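Side-chain contacts in heat-inducible transcription repressor HrcA (Thermotoga maritima, PDB 1STZ), which probably acts as a negative regulator of class I heat shock genes, preventing heat-shock induction of the grpE-dnaK-dnaJ and groELS operons: residues Tyr134-Arg139 and Glu255-Gln260; Val304-Ser309 and Arg319-Ile324; Ala288-Lys293 and Asp315-Val320. All coordinates share one frame; numbering follows the deposited sequence.

Contact 1 (Tyr134-Arg139 and Glu255-Gln260); sequences YVLIER and EEVKDQ
The carboxylate of Glu138 and the terminal amide of Gln260 meet with their planes 82° apart, the two chains crossing at about a right angle. Glu138 OE2 lies 3.1 Å from Gln260 NE2, but the angle is too poor for a hydrogen bond. Both groups find their polar partners elsewhere: Glu138 OE1 accepts from the backbone N of Ser303, and Gln260 NE2 is bonded to the hydroxyl of Tyr231. The setting is the C-terminal domain of HrcA, a family of the GAF clan. Strand 134-138 runs inside an antiparallel sheet, between strands 231-234 and 299-309. Segment 255-260 passes over one face of this sheet and makes a type I beta turn from Glu256 to Asp259, with a bond from Asp259 N to Glu256 O (3.0 Å). Asp259 is the N-cap of helix 260-266, its OD2 accepting from the backbone N of Phe262. Gln260, just after this cap, reaches back to the strand because CG is anti to the backbone N (chi1 -155°) and the chain beyond is extended. Two residues before Glu138, on the same face of the strand, Leu136 supplies the apolar half of the contact, meeting Val257 tip to tip. Leu136 CD1 presses against the fork of the valine, tightly at 3.5 Å from Val257 CG1 and 3.7 Å from Val257 CG2.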
loop_
_atom_site.group_PDB
_atom_site.type_symbol
_atom_site.label_atom_id
_atom_site.label_comp_id
_atom_site.label_asym_id
_atom_site.label_seq_id
_atom_site.Cartn_x
_atom_site.Cartn_y
_atom_site.Cartn_z
ATOM N N TYR A 134 -5.114 13.433 -14.039
ATOM C CA TYR A 134 -4.959 12.641 -15.249
ATOM C C TYR A 134 -3.482 12.628 -15.590
ATOM O O TYR A 134 -2.893 13.681 -15.749
ATOM C CB TYR A 134 -5.700 13.307 -16.406
ATOM C CG TYR A 134 -5.667 12.576 -17.743
ATOM C CD1 TYR A 134 -5.092 13.153 -18.864
ATOM C CD2 TYR A 134 -6.252 11.337 -17.890
ATOM C CE1 TYR A 134 -5.102 12.500 -20.108
ATOM C CE2 TYR A 134 -6.259 10.675 -19.124
ATOM C CZ TYR A 134 -5.673 11.265 -20.219
ATOM O OH TYR A 134 -5.667 10.618 -21.433
ATOM N N VAL A 135 -2.907 11.440 -15.715
ATOM C CA VAL A 135 -1.488 11.263 -15.980
ATOM C C VAL A 135 -1.201 10.693 -17.365
ATOM O O VAL A 135 -1.862 9.754 -17.806
ATOM C CB VAL A 135 -0.871 10.356 -14.913
ATOM C CG1 VAL A 135 0.585 10.009 -15.238
ATOM C CG2 VAL A 135 -0.979 11.021 -13.568
ATOM N N LEU A 136 -0.238 11.297 -18.059
ATOM C CA LEU A 136 0.368 10.711 -19.254
ATOM C C LEU A 136 1.830 10.460 -18.954
ATOM O O LEU A 136 2.517 11.359 -18.479
ATOM C CB LEU A 136 0.274 11.648 -20.450
ATOM C CG LEU A 136 -1.106 12.009 -20.964
ATOM C CD1 LEU A 136 -0.936 12.903 -22.168
ATOM C CD2 LEU A 136 -1.976 10.803 -21.325
ATOM N N ILE A 137 2.292 9.235 -19.186
ATOM C CA ILE A 137 3.712 8.902 -19.139
ATOM C C ILE A 137 4.151 8.459 -20.532
ATOM O O ILE A 137 3.634 7.487 -21.068
ATOM C CB ILE A 137 3.991 7.770 -18.146
ATOM C CG1 ILE A 137 3.486 8.153 -16.747
ATOM C CG2 ILE A 137 5.491 7.447 -18.106
ATOM C CD1 ILE A 137 3.821 7.163 -15.680
ATOM N N GLU A 138 5.117 9.170 -21.095
ATOM C CA GLU A 138 5.755 8.781 -22.329
ATOM C C GLU A 138 6.591 7.490 -22.127
ATOM O O GLU A 138 7.519 7.483 -21.321
ATOM C CB GLU A 138 6.630 9.927 -22.814
ATOM C CG GLU A 138 6.998 9.860 -24.278
ATOM C CD GLU A 138 7.867 11.016 -24.731
ATOM O OE1 GLU A 138 8.549 11.659 -23.890
ATOM O OE2 GLU A 138 7.893 11.273 -25.955
ATOM N N ARG A 139 6.234 6.415 -22.843
ATOM C CA ARG A 139 6.993 5.163 -22.864
ATOM C C ARG A 139 8.360 5.370 -23.533
ATOM O O ARG A 139 8.529 6.265 -24.349
ATOM C CB ARG A 139 6.218 4.064 -23.622
ATOM C CG ARG A 139 4.881 3.706 -23.013
ATOM C CD ARG A 139 4.160 2.543 -23.695
ATOM N NE ARG A 139 3.097 1.997 -22.850
ATOM C CZ ARG A 139 1.798 2.297 -22.912
ATOM N NH1 ARG A 139 1.311 3.186 -23.772
ATOM N NH2 ARG A 139 0.961 1.697 -22.078
ATOM N N GLU A 255 -8.360 15.957 -26.635
ATOM C CA GLU A 255 -7.921 16.373 -27.955
ATOM C C GLU A 255 -6.473 16.933 -27.999
ATOM O O GLU A 255 -5.690 16.531 -28.848
ATOM C CB GLU A 255 -8.924 17.372 -28.546
ATOM C CG GLU A 255 -9.232 17.148 -30.020
ATOM C CD GLU A 255 -10.405 16.185 -30.283
ATOM O OE1 GLU A 255 -11.576 16.672 -30.364
ATOM O OE2 GLU A 255 -10.162 14.948 -30.448
ATOM N N GLU A 256 -6.111 17.827 -27.084
ATOM C CA GLU A 256 -4.846 18.573 -27.188
ATOM C C GLU A 256 -3.630 17.742 -26.805
ATOM O O GLU A 256 -2.531 17.944 -27.290
ATOM C CB GLU A 256 -4.895 19.823 -26.319
ATOM C CG GLU A 256 -5.933 20.843 -26.788
ATOM C CD GLU A 256 -5.745 21.261 -28.235
ATOM O OE1 GLU A 256 -4.634 21.695 -28.585
ATOM O OE2 GLU A 256 -6.706 21.154 -29.031
ATOM N N VAL A 257 -3.874 16.816 -25.904
ATOM C CA VAL A 257 -2.918 15.861 -25.417
ATOM C C VAL A 257 -2.340 14.923 -26.509
ATOM O O VAL A 257 -1.278 14.331 -26.307
ATOM C CB VAL A 257 -3.644 15.089 -24.273
ATOM C CG1 VAL A 257 -3.547 13.620 -24.381
ATOM C CG2 VAL A 257 -3.234 15.668 -22.910
ATOM N N LYS A 258 -3.045 14.781 -27.634
ATOM C CA LYS A 258 -2.543 14.037 -28.794
ATOM C C LYS A 258 -1.492 14.810 -29.599
ATOM O O LYS A 258 -0.812 14.230 -30.446
ATOM C CB LYS A 258 -3.691 13.678 -29.756
ATOM C CG LYS A 258 -4.818 12.804 -29.162
ATOM C CD LYS A 258 -6.028 12.764 -30.115
ATOM C CE LYS A 258 -7.303 12.284 -29.417
ATOM N NZ LYS A 258 -7.183 10.844 -28.922
ATOM N N ASP A 259 -1.418 16.125 -29.391
ATOM C CA ASP A 259 -0.460 16.987 -30.082
ATOM C C ASP A 259 0.900 16.895 -29.367
ATOM O O ASP A 259 1.124 17.582 -28.361
ATOM C CB ASP A 259 -0.991 18.427 -30.097
ATOM C CG ASP A 259 -0.180 19.356 -30.998
ATOM O OD1 ASP A 259 -0.759 20.358 -31.481
ATOM O OD2 ASP A 259 1.029 19.175 -31.281
ATOM N N GLN A 260 1.794 16.033 -29.869
ATOM C CA GLN A 260 3.080 15.807 -29.201
ATOM C C GLN A 260 3.988 17.036 -29.167
ATOM O O GLN A 260 4.648 17.280 -28.172
ATOM C CB GLN A 260 3.861 14.624 -29.777
ATOM C CG GLN A 260 4.814 14.064 -28.722
ATOM C CD GLN A 260 5.855 13.123 -29.257
ATOM O OE1 GLN A 260 6.341 13.275 -30.386
ATOM N NE2 GLN A 260 6.218 12.137 -28.443
#

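Contact 2 (Val304-Ser309 and Arg319-Ile324); sequences VYLFTS and RVFEYI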
loop_
_atom_site.group_PDB
_atom_site.type_symbol
_atom_site.label_atom_id
_atom_site.label_comp_id
_atom_site.label_asym_id
_atom_site.label_seq_id
_atom_site.Cartn_x
_atom_site.Cartn_y
_atom_site.Cartn_z
ATOM N N VAL A 304 6.754 12.947 -18.275
ATOM C CA VAL A 304 5.565 12.664 -17.486
ATOM C C VAL A 304 4.748 13.944 -17.332
ATOM O O VAL A 304 5.306 15.007 -17.085
ATOM C CB VAL A 304 5.942 12.169 -16.084
ATOM C CG1 VAL A 304 4.706 11.813 -15.271
ATOM C CG2 VAL A 304 6.882 10.973 -16.174
ATOM N N TYR A 305 3.435 13.823 -17.463
ATOM C CA TYR A 305 2.498 14.936 -17.349
ATOM C C TYR A 305 1.383 14.589 -16.376
ATOM O O TYR A 305 0.808 13.513 -16.459
ATOM C CB TYR A 305 1.878 15.254 -18.701
ATOM C CG TYR A 305 2.887 15.566 -19.769
ATOM C CD1 TYR A 305 3.468 14.555 -20.506
ATOM C CD2 TYR A 305 3.254 16.876 -20.045
ATOM C CE1 TYR A 305 4.397 14.837 -21.496
ATOM C CE2 TYR A 305 4.182 17.165 -21.018
ATOM C CZ TYR A 305 4.750 16.143 -21.747
ATOM O OH TYR A 305 5.659 16.427 -22.746
ATOM N N LEU A 306 1.110 15.502 -15.444
ATOM C CA LEU A 306 -0.046 15.442 -14.551
ATOM C C LEU A 306 -0.965 16.648 -14.823
ATOM O O LEU A 306 -0.581 17.802 -14.603
ATOM C CB LEU A 306 0.445 15.546 -13.111
ATOM C CG LEU A 306 -0.378 15.065 -11.916
ATOM C CD1 LEU A 306 -0.311 16.052 -10.786
ATOM C CD2 LEU A 306 -1.797 14.653 -12.212
ATOM N N PHE A 307 -2.178 16.379 -15.246
ATOM C CA PHE A 307 -3.173 17.404 -15.487
ATOM C C PHE A 307 -4.216 17.325 -14.391
ATOM O O PHE A 307 -4.737 16.261 -14.112
ATOM C CB PHE A 307 -3.858 17.196 -16.836
ATOM C CG PHE A 307 -2.956 17.362 -18.010
ATOM C CD1 PHE A 307 -2.326 16.266 -18.573
ATOM C CD2 PHE A 307 -2.776 18.606 -18.587
ATOM C CE1 PHE A 307 -1.497 16.418 -19.695
ATOM C CE2 PHE A 307 -1.957 18.760 -19.675
ATOM C CZ PHE A 307 -1.308 17.653 -20.230
ATOM N N THR A 308 -4.520 18.463 -13.774
ATOM C CA THR A 308 -5.625 18.572 -12.834
ATOM C C THR A 308 -6.356 19.842 -13.135
ATOM O O THR A 308 -5.885 20.661 -13.908
ATOM C CB THR A 308 -5.100 18.655 -11.370
ATOM O OG1 THR A 308 -4.219 19.780 -11.227
ATOM C CG2 THR A 308 -4.233 17.444 -11.002
ATOM N N SER A 309 -7.492 20.042 -12.498
ATOM C CA SER A 309 -7.989 21.396 -12.328
ATOM C C SER A 309 -6.899 22.281 -11.701
ATOM O O SER A 309 -6.093 21.817 -10.883
ATOM C CB SER A 309 -9.209 21.415 -11.429
ATOM O OG SER A 309 -9.602 22.751 -11.198
ATOM N N ARG A 319 4.765 17.369 -4.432
ATOM C CA ARG A 319 5.445 16.365 -3.630
ATOM C C ARG A 319 5.313 14.965 -4.228
ATOM O O ARG A 319 6.291 14.238 -4.308
ATOM C CB ARG A 319 4.865 16.388 -2.233
ATOM C CG ARG A 319 5.396 15.359 -1.269
ATOM C CD ARG A 319 4.358 14.967 -0.233
ATOM N NE ARG A 319 3.722 16.160 0.284
ATOM C CZ ARG A 319 2.444 16.300 0.615
ATOM N NH1 ARG A 319 1.575 15.303 0.551
ATOM N NH2 ARG A 319 2.038 17.477 1.048
ATOM N N VAL A 320 4.100 14.593 -4.602
ATOM C CA VAL A 320 3.814 13.279 -5.128
ATOM C C VAL A 320 4.485 13.090 -6.496
ATOM O O VAL A 320 5.025 12.029 -6.764
ATOM C CB VAL A 320 2.298 13.032 -5.245
ATOM C CG1 VAL A 320 2.007 11.760 -5.985
ATOM C CG2 VAL A 320 1.683 12.952 -3.889
ATOM N N PHE A 321 4.492 14.141 -7.314
ATOM C CA PHE A 321 4.991 14.086 -8.687
ATOM C C PHE A 321 6.475 13.932 -8.648
ATOM O O PHE A 321 7.020 13.037 -9.264
ATOM C CB PHE A 321 4.595 15.346 -9.427
ATOM C CG PHE A 321 4.889 15.342 -10.911
ATOM C CD1 PHE A 321 3.939 14.901 -11.805
ATOM C CD2 PHE A 321 6.066 15.895 -11.406
ATOM C CE1 PHE A 321 4.161 14.959 -13.169
ATOM C CE2 PHE A 321 6.306 15.958 -12.779
ATOM C CZ PHE A 321 5.364 15.474 -13.659
ATOM N N GLU A 322 7.128 14.774 -7.865
ATOM C CA GLU A 322 8.557 14.684 -7.693
ATOM C C GLU A 322 9.042 13.316 -7.135
ATOM O O GLU A 322 10.023 12.759 -7.629
ATOM C CB GLU A 322 9.057 15.825 -6.807
ATOM C CG GLU A 322 10.568 15.836 -6.717
ATOM C CD GLU A 322 11.148 16.981 -5.902
ATOM O OE1 GLU A 322 10.595 17.326 -4.829
ATOM O OE2 GLU A 322 12.205 17.504 -6.325
ATOM N N TYR A 323 8.384 12.787 -6.110
ATOM C CA TYR A 323 8.755 11.463 -5.574
ATOM C C TYR A 323 8.705 10.379 -6.647
ATOM O O TYR A 323 9.656 9.632 -6.805
ATOM C CB TYR A 323 7.853 11.070 -4.404
ATOM C CG TYR A 323 8.313 9.860 -3.616
ATOM C CD1 TYR A 323 9.159 9.998 -2.512
ATOM C CD2 TYR A 323 7.894 8.581 -3.954
ATOM C CE1 TYR A 323 9.567 8.898 -1.785
ATOM C CE2 TYR A 323 8.300 7.478 -3.226
ATOM C CZ TYR A 323 9.135 7.638 -2.159
ATOM O OH TYR A 323 9.518 6.535 -1.443
ATOM N N ILE A 324 7.608 10.314 -7.399
ATOM C CA ILE A 324 7.405 9.247 -8.382
ATOM C C ILE A 324 8.386 9.369 -9.541
ATOM O O ILE A 324 8.934 8.363 -9.992
ATOM C CB ILE A 324 5.932 9.212 -8.912
ATOM C CG1 ILE A 324 5.044 8.401 -7.986
ATOM C CG2 ILE A 324 5.819 8.450 -10.234
ATOM C CD1 ILE A 324 4.627 9.082 -6.842
#
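Phe321 reaches the strand residues Val304 and Leu306 because its CG stands anti to the backbone N (chi1 -172°), which throws the ring out from helix 319-324. Val304 CG1 is likewise anti to the backbone N (chi1 -177°), and this methyl group lies 3.8 Å from Phe321 CE1. The valine and the phenylalanine slide past each other in opposite directions, and the ring meets the strand through CD1, CE1 and CZ. Its rim meets backbone as well as side chain: Val304 O sits at the edge, in the ring plane, 3.5 Å from Phe321 CZ. In that position the carbonyl oxygen probably feels the slightly positive ring hydrogens, a weak polar note in an otherwise apolar contact. Tyr305 C is also at the edge, near the plane. Leu306 touches through CB, placed obliquely 3.8 Å from Phe321 CE1 and equally far from Phe321 CD1. One aromatic side chain thus spans two inward-facing strand residues and the peptide joining Val304 to Tyr305. The axes of segments 304-309 and 319-324 run nearly antiparallel (163°), 10.5 Å apart at closest approach. Tyr305 points away from this helix, and its hydroxyl is bonded to Leu263 O in helix 260-266, beyond the sheet. Helix 314-334 shares its face of the sheet with helix 116-131, whose Leu127 packs on Phe321 and whose Thr131 touches Leu306. Strand 299-309 itself is an inner strand, lying between strands 134-138 and 287-296.

Contact 3 (Ala288-Lys293 and Asp315-Val320); sequences AVFSGK and DRNHRV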
loop_
_atom_site.group_PDB
_atom_site.type_symbol
_atom_site.label_atom_id
_atom_site.label_comp_id
_atom_site.label_asym_id
_atom_site.label_seq_id
_atom_site.Cartn_x
_atom_site.Cartn_y
_atom_site.Cartn_z
ATOM N N ALA A 288 -4.097 22.953 -14.581
ATOM C CA ALA A 288 -2.680 23.064 -14.305
ATOM C C ALA A 288 -2.015 21.747 -14.770
ATOM O O ALA A 288 -2.623 20.658 -14.675
ATOM C CB ALA A 288 -2.458 23.267 -12.840
ATOM N N VAL A 289 -0.794 21.842 -15.285
ATOM C CA VAL A 289 0.004 20.660 -15.629
ATOM C C VAL A 289 1.348 20.671 -14.945
ATOM O O VAL A 289 2.092 21.618 -15.094
ATOM C CB VAL A 289 0.423 20.608 -17.112
ATOM C CG1 VAL A 289 0.531 19.150 -17.585
ATOM C CG2 VAL A 289 -0.405 21.467 -17.964
ATOM N N PHE A 290 1.671 19.610 -14.237
ATOM C CA PHE A 290 3.038 19.339 -13.812
ATOM C C PHE A 290 3.712 18.503 -14.878
ATOM O O PHE A 290 3.133 17.572 -15.409
ATOM C CB PHE A 290 3.082 18.582 -12.490
ATOM C CG PHE A 290 2.875 19.455 -11.289
ATOM C CD1 PHE A 290 1.623 19.755 -10.858
ATOM C CD2 PHE A 290 3.952 19.992 -10.611
ATOM C CE1 PHE A 290 1.424 20.580 -9.747
ATOM C CE2 PHE A 290 3.754 20.811 -9.503
ATOM C CZ PHE A 290 2.488 21.085 -9.072
ATOM N N SER A 291 4.930 18.850 -15.207
ATOM C CA SER A 291 5.682 18.079 -16.155
ATOM C C SER A 291 7.126 17.940 -15.715
ATOM O O SER A 291 7.647 18.741 -14.919
ATOM C CB SER A 291 5.571 18.704 -17.540
ATOM O OG SER A 291 6.210 19.973 -17.592
ATOM N N GLY A 292 7.762 16.900 -16.230
ATOM C CA GLY A 292 9.145 16.579 -15.923
ATOM C C GLY A 292 9.558 15.339 -16.710
ATOM O O GLY A 292 8.734 14.711 -17.365
ATOM N N LYS A 293 10.826 14.975 -16.643
ATOM C CA LYS A 293 11.315 13.788 -17.327
ATOM C C LYS A 293 11.855 12.783 -16.335
ATOM O O LYS A 293 12.312 13.156 -15.264
ATOM C CB LYS A 293 12.409 14.161 -18.308
ATOM C CG LYS A 293 12.015 15.208 -19.322
ATOM C CD LYS A 293 13.034 15.285 -20.434
ATOM C CE LYS A 293 12.781 16.436 -21.375
ATOM N NZ LYS A 293 13.297 17.699 -20.808
ATOM N N ASP A 315 0.826 21.778 -3.329
ATOM C CA ASP A 315 1.936 21.256 -2.523
ATOM C C ASP A 315 1.884 19.734 -2.547
ATOM O O ASP A 315 2.889 19.079 -2.730
ATOM C CB ASP A 315 1.830 21.767 -1.081
ATOM C CG ASP A 315 3.154 21.741 -0.322
ATOM O OD1 ASP A 315 4.064 20.947 -0.629
ATOM O OD2 ASP A 315 3.358 22.490 0.658
ATOM N N ARG A 316 0.700 19.177 -2.375
ATOM C CA ARG A 316 0.534 17.722 -2.444
ATOM C C ARG A 316 0.954 17.223 -3.828
ATOM O O ARG A 316 1.726 16.275 -3.930
ATOM C CB ARG A 316 -0.904 17.320 -2.096
ATOM C CG ARG A 316 -1.232 15.835 -2.228
ATOM C CD ARG A 316 -2.708 15.534 -2.501
ATOM N NE ARG A 316 -3.209 16.194 -3.711
ATOM C CZ ARG A 316 -4.494 16.299 -4.064
ATOM N NH1 ARG A 316 -5.451 15.795 -3.309
ATOM N NH2 ARG A 316 -4.829 16.939 -5.180
ATOM N N ASN A 317 0.496 17.895 -4.877
ATOM C CA ASN A 317 0.754 17.442 -6.245
ATOM C C ASN A 317 2.241 17.486 -6.604
ATOM O O ASN A 317 2.747 16.586 -7.280
ATOM C CB ASN A 317 -0.038 18.257 -7.276
ATOM C CG ASN A 317 -1.532 18.075 -7.153
ATOM O OD1 ASN A 317 -2.020 17.252 -6.386
ATOM N ND2 ASN A 317 -2.272 18.867 -7.903
ATOM N N HIS A 318 2.914 18.548 -6.174
ATOM C CA HIS A 318 4.350 18.713 -6.382
ATOM C C HIS A 318 5.112 17.611 -5.684
ATOM O O HIS A 318 5.999 16.988 -6.265
ATOM C CB HIS A 318 4.868 20.056 -5.859
ATOM C CG HIS A 318 6.334 20.233 -6.071
ATOM N ND1 HIS A 318 7.258 20.051 -5.067
ATOM C CD2 HIS A 318 7.044 20.533 -7.189
ATOM C CE1 HIS A 318 8.472 20.225 -5.557
ATOM N NE2 HIS A 318 8.372 20.525 -6.839
ATOM N N ARG A 319 4.765 17.369 -4.432
ATOM C CA ARG A 319 5.445 16.365 -3.630
ATOM C C ARG A 319 5.313 14.965 -4.228
ATOM O O ARG A 319 6.291 14.238 -4.308
ATOM C CB ARG A 319 4.865 16.388 -2.233
ATOM C CG ARG A 319 5.396 15.359 -1.269
ATOM C CD ARG A 319 4.358 14.967 -0.233
ATOM N NE ARG A 319 3.722 16.160 0.284
ATOM C CZ ARG A 319 2.444 16.300 0.615
ATOM N NH1 ARG A 319 1.575 15.303 0.551
ATOM N NH2 ARG A 319 2.038 17.477 1.048
ATOM N N VAL A 320 4.100 14.593 -4.602
ATOM C CA VAL A 320 3.814 13.279 -5.128
ATOM C C VAL A 320 4.485 13.090 -6.496
ATOM O O VAL A 320 5.025 12.029 -6.764
ATOM C CB VAL A 320 2.298 13.032 -5.245
ATOM C CG1 VAL A 320 2.007 11.760 -5.985
ATOM C CG2 VAL A 320 1.683 12.952 -3.889
#
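Phe290 of strand 287-296 lays its ring against helix residues Asn317 and His318, meeting backbone and CB atoms. Asn317 C lies over one face of the ring, while Asn317 CB comes within 3.7 Å of Phe290 CE1. Phe290 CE2 is 3.8 Å from His318 CA and 3.9 Å from His318 CB. With His318 CG anti to the backbone N (chi1 -180°), the imidazole turns an edge to the ring: Phe290 CE2 lies near its plane, 4.0 Å from His318 CD2. The two aromatic side chains cross at about a right angle, as do Phe290 and Asn317, whose amide is turned 83° from the ring plane.

In the next shell, Arg316 grips the amide oxygen side-on with two nitrogens: Arg316 NE and Arg316 NH2 each lie 3.1 Å from Asn317 OD1. The NH2 bond falls in the carbonyl plane on a lone pair; the NE donor is tilted 23° from the carbonyl plane. Asn317 ND2 bonds to Thr312 OG1, so both ends of this buried amide have partners and its rotation is fixed. Replacing Asn317 with an alanine would probably leave Arg316 NE and NH2 and Thr312 OG1 without their amide mate, freeing the guanidinium to turn. Farther out, His318 touches Tyr88 of helix 81-94.

The chemistry is therefore divided: carbon of Asn317 and His318 meets the phenylalanine, while Asn317 OD1 is held in the guanidinium plane of Arg316 and Asn317 ND2 by Thr312 OG1.

From the N terminus, strand 134-138 comes first, and contact 1 closes only at 255-260, after a long excursion that includes the three-stranded sheet 149-177. Contacts 2 and 3 follow it in series. Strand segment 288-293 opens contact 3, its neighbour 304-309 opens contact 2, and helix 314-334 then closes contact 3 at 315-320 and contact 2 at 319-324. Both thus end on the same stretch of helix, their closing segments sharing Arg319 and Val320. All three contacts reach one antiparallel sheet, in which 299-309 lies between 134-138 and 287-296. Contact 1 covers one face; contacts 2 and 3, with centres about 3 Å apart, tie the C-terminal helix to the other.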